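Local coordinates for haloacid dehalogenase-like hydrolase (Salmonella enterica subsp. enterica serovar Typhi, PDB 4EZE), which probably catalyses the magnesium-dependent hydrolysis of O-phosphoserine to serine and phosphate, the last step of L-serine biosynthesis, at residues K247-T250 with L251-A255. Numbering follows the deposited sequence.
Sequences KKQT and LVDLA
Gln-249 and Asp-253, one helical turn apart, share the side-chain hydrogen bond of this local contact: Gln-249 NE2 donates to Asp-253 OD1 over 2.7 Å, with an N-H...O angle of 158°. The carboxylate oxygen lies in the amide plane and is met on its syn side, although the nitrogen stands 29° out of the carboxylate plane. A bend at chi2 of Gln-249 (66°) brings the amide alongside the carboxylate of Asp-253.

Backbone bonds from i+4 to i join the same turns: Val-252 N reaches Lys-248 O at 2.8 Å, Asp-253 N reaches Gln-249 O at 2.8 Å, and Leu-251 N and Leu-254 N bond likewise to Lys-247 O and Thr-250 O, respectively. Thr-250 OG1 turns back along the helix to hydrogen-bond Asn-246 O.

Van der Waals contacts of the Val-252 methyls are lighter. Val-252 CG2 rests 3.4 Å from Lys-248 O and makes an apolar contact with Lys-248 CG at 4.2 Å, while Val-252 CG1 comes within 3.9 Å of Gln-249 NE2.

On the sheet-facing side, Leu-251 packs on Ile-201, Ile-265 and Ala-267, and Leu-254 on Ala-199 and Phe-222. Lys-247 NZ forms a salt bridge with Asp-274 and a long, weak ion pair with Asp-114, the predicted nucleophile. Helix 244-258 thus packs against the parallel sheet of a Rossmann-like HAD core, bringing near the active site a lysine placed like the motif III lysine of HAD phosphatases, and probably its equivalent.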
ATOM      1  N   LYS A 247      10.533   9.357   1.204  1.00 49.45           N
ATOM      2  CA  LYS A 247      10.072   7.992   1.021  1.00 49.59           C
ATOM      3  C   LYS A 247      10.266   7.619  -0.438  1.00 43.53           C
ATOM      4  O   LYS A 247      10.748   6.533  -0.767  1.00 44.79           O
ATOM      5  CB  LYS A 247       8.622   7.843   1.489  1.00 44.93           C
ATOM      6  CG  LYS A 247       8.529   7.621   2.990  1.00 45.45           C
ATOM      7  CD  LYS A 247       7.171   8.014   3.524  1.00 53.70           C
ATOM      8  CE  LYS A 247       6.124   6.988   3.162  1.00 60.98           C
ATOM      9  NZ  LYS A 247       4.804   7.483   3.626  1.00 60.50           N
ATOM     10  N   LYS A 248       9.930   8.553  -1.312  1.00 42.22           N
ATOM     11  CA  LYS A 248      10.205   8.387  -2.728  1.00 44.78           C
ATOM     12  C   LYS A 248      11.716   8.170  -2.962  1.00 49.26           C
ATOM     13  O   LYS A 248      12.141   7.222  -3.619  1.00 48.77           O
ATOM     14  CB  LYS A 248       9.718   9.620  -3.492  1.00 46.47           C
ATOM     15  CG  LYS A 248      10.356   9.747  -4.856  1.00 51.50           C
ATOM     16  CD  LYS A 248       9.716  10.829  -5.683  1.00 55.27           C
ATOM     17  CE  LYS A 248      10.371  10.887  -7.055  1.00 49.61           C
ATOM     18  NZ  LYS A 248       9.824  12.071  -7.763  1.00 54.89           N
ATOM     19  N   GLN A 249      12.520   9.056  -2.406  1.00 41.32           N
ATOM     20  CA  GLN A 249      13.961   9.023  -2.631  1.00 50.93           C
ATOM     21  C   GLN A 249      14.601   7.723  -2.138  1.00 54.73           C
ATOM     22  O   GLN A 249      15.538   7.209  -2.745  1.00 48.95           O
ATOM     23  CB  GLN A 249      14.623  10.226  -1.954  1.00 48.31           C
ATOM     24  CG  GLN A 249      16.070  10.394  -2.355  1.00 54.46           C
ATOM     25  CD  GLN A 249      16.186  10.755  -3.818  1.00 70.01           C
ATOM     26  OE1 GLN A 249      15.632  11.763  -4.264  1.00 46.84           O
ATOM     27  NE2 GLN A 249      16.899   9.932  -4.579  1.00 43.93           N
ATOM     28  N   THR A 250      14.110   7.209  -1.019  1.00 38.66           N
ATOM     29  CA  THR A 250      14.523   5.883  -0.528  1.00 36.93           C
ATOM     30  C   THR A 250      14.149   4.816  -1.560  1.00 51.92           C
ATOM     31  O   THR A 250      14.911   3.897  -1.827  1.00 51.01           O
ATOM     32  CB  THR A 250      13.812   5.566   0.800  1.00 37.26           C
ATOM     33  OG1 THR A 250      14.039   6.641   1.712  1.00 48.80           O
ATOM     34  CG2 THR A 250      14.316   4.261   1.423  1.00 42.13           C
ATOM     35  N   LEU A 251      12.969   4.933  -2.155  1.00 52.90           N
ATOM     36  CA  LEU A 251      12.590   3.962  -3.173  1.00 35.60           C
ATOM     37  C   LEU A 251      13.511   4.053  -4.377  1.00 45.18           C
ATOM     38  O   LEU A 251      13.961   3.042  -4.889  1.00 48.19           O
ATOM     39  CB  LEU A 251      11.149   4.158  -3.592  1.00 36.42           C
ATOM     40  CG  LEU A 251      10.585   3.051  -4.473  1.00 47.99           C
ATOM     41  CD1 LEU A 251      10.848   1.668  -3.878  1.00 44.48           C
ATOM     42  CD2 LEU A 251       9.091   3.290  -4.650  1.00 47.55           C
ATOM     43  N   VAL A 252      13.788   5.278  -4.818  1.00 43.79           N
ATOM     44  CA  VAL A 252      14.657   5.513  -5.951  1.00 45.05           C
ATOM     45  C   VAL A 252      16.035   4.927  -5.677  1.00 56.88           C
ATOM     46  O   VAL A 252      16.583   4.158  -6.490  1.00 48.56           O
ATOM     47  CB  VAL A 252      14.804   7.018  -6.224  1.00 52.67           C
ATOM     48  CG1 VAL A 252      15.876   7.273  -7.281  1.00 40.84           C
ATOM     49  CG2 VAL A 252      13.477   7.579  -6.678  1.00 36.88           C
ATOM     50  N   ASP A 253      16.586   5.284  -4.521  1.00 42.79           N
ATOM     51  CA  ASP A 253      17.936   4.841  -4.155  1.00 45.02           C
ATOM     52  C   ASP A 253      18.005   3.319  -4.033  1.00 52.10           C
ATOM     53  O   ASP A 253      19.025   2.714  -4.372  1.00 49.39           O
ATOM     54  CB  ASP A 253      18.466   5.549  -2.879  1.00 43.30           C
ATOM     55  CG  ASP A 253      18.503   7.104  -3.007  1.00 48.78           C
ATOM     56  OD1 ASP A 253      18.265   7.650  -4.108  1.00 44.58           O
ATOM     57  OD2 ASP A 253      18.767   7.798  -1.995  1.00 50.50           O
ATOM     58  N   LEU A 254      16.923   2.686  -3.586  1.00 44.77           N
ATOM     59  CA  LEU A 254      16.947   1.229  -3.399  1.00 39.59           C
ATOM     60  C   LEU A 254      16.887   0.559  -4.745  1.00 46.04           C
ATOM     61  O   LEU A 254      17.517  -0.474  -4.977  1.00 52.08           O
ATOM     62  CB  LEU A 254      15.753   0.755  -2.619  1.00 41.65           C
ATOM     63  CG  LEU A 254      15.659  -0.757  -2.408  1.00 48.57           C
ATOM     64  CD1 LEU A 254      16.891  -1.301  -1.701  1.00 43.18           C
ATOM     65  CD2 LEU A 254      14.433  -1.058  -1.554  1.00 51.43           C
ATOM     66  N   ALA A 255      16.099   1.141  -5.638  1.00 48.21           N
ATOM     67  CA  ALA A 255      15.957   0.556  -6.935  1.00 60.84           C
ATOM     68  C   ALA A 255      17.296   0.728  -7.648  1.00 74.88           C
ATOM     69  O   ALA A 255      17.745  -0.180  -8.322  1.00 52.77           O
ATOM     70  CB  ALA A 255      14.815   1.195  -7.699  1.00 50.81           C
TER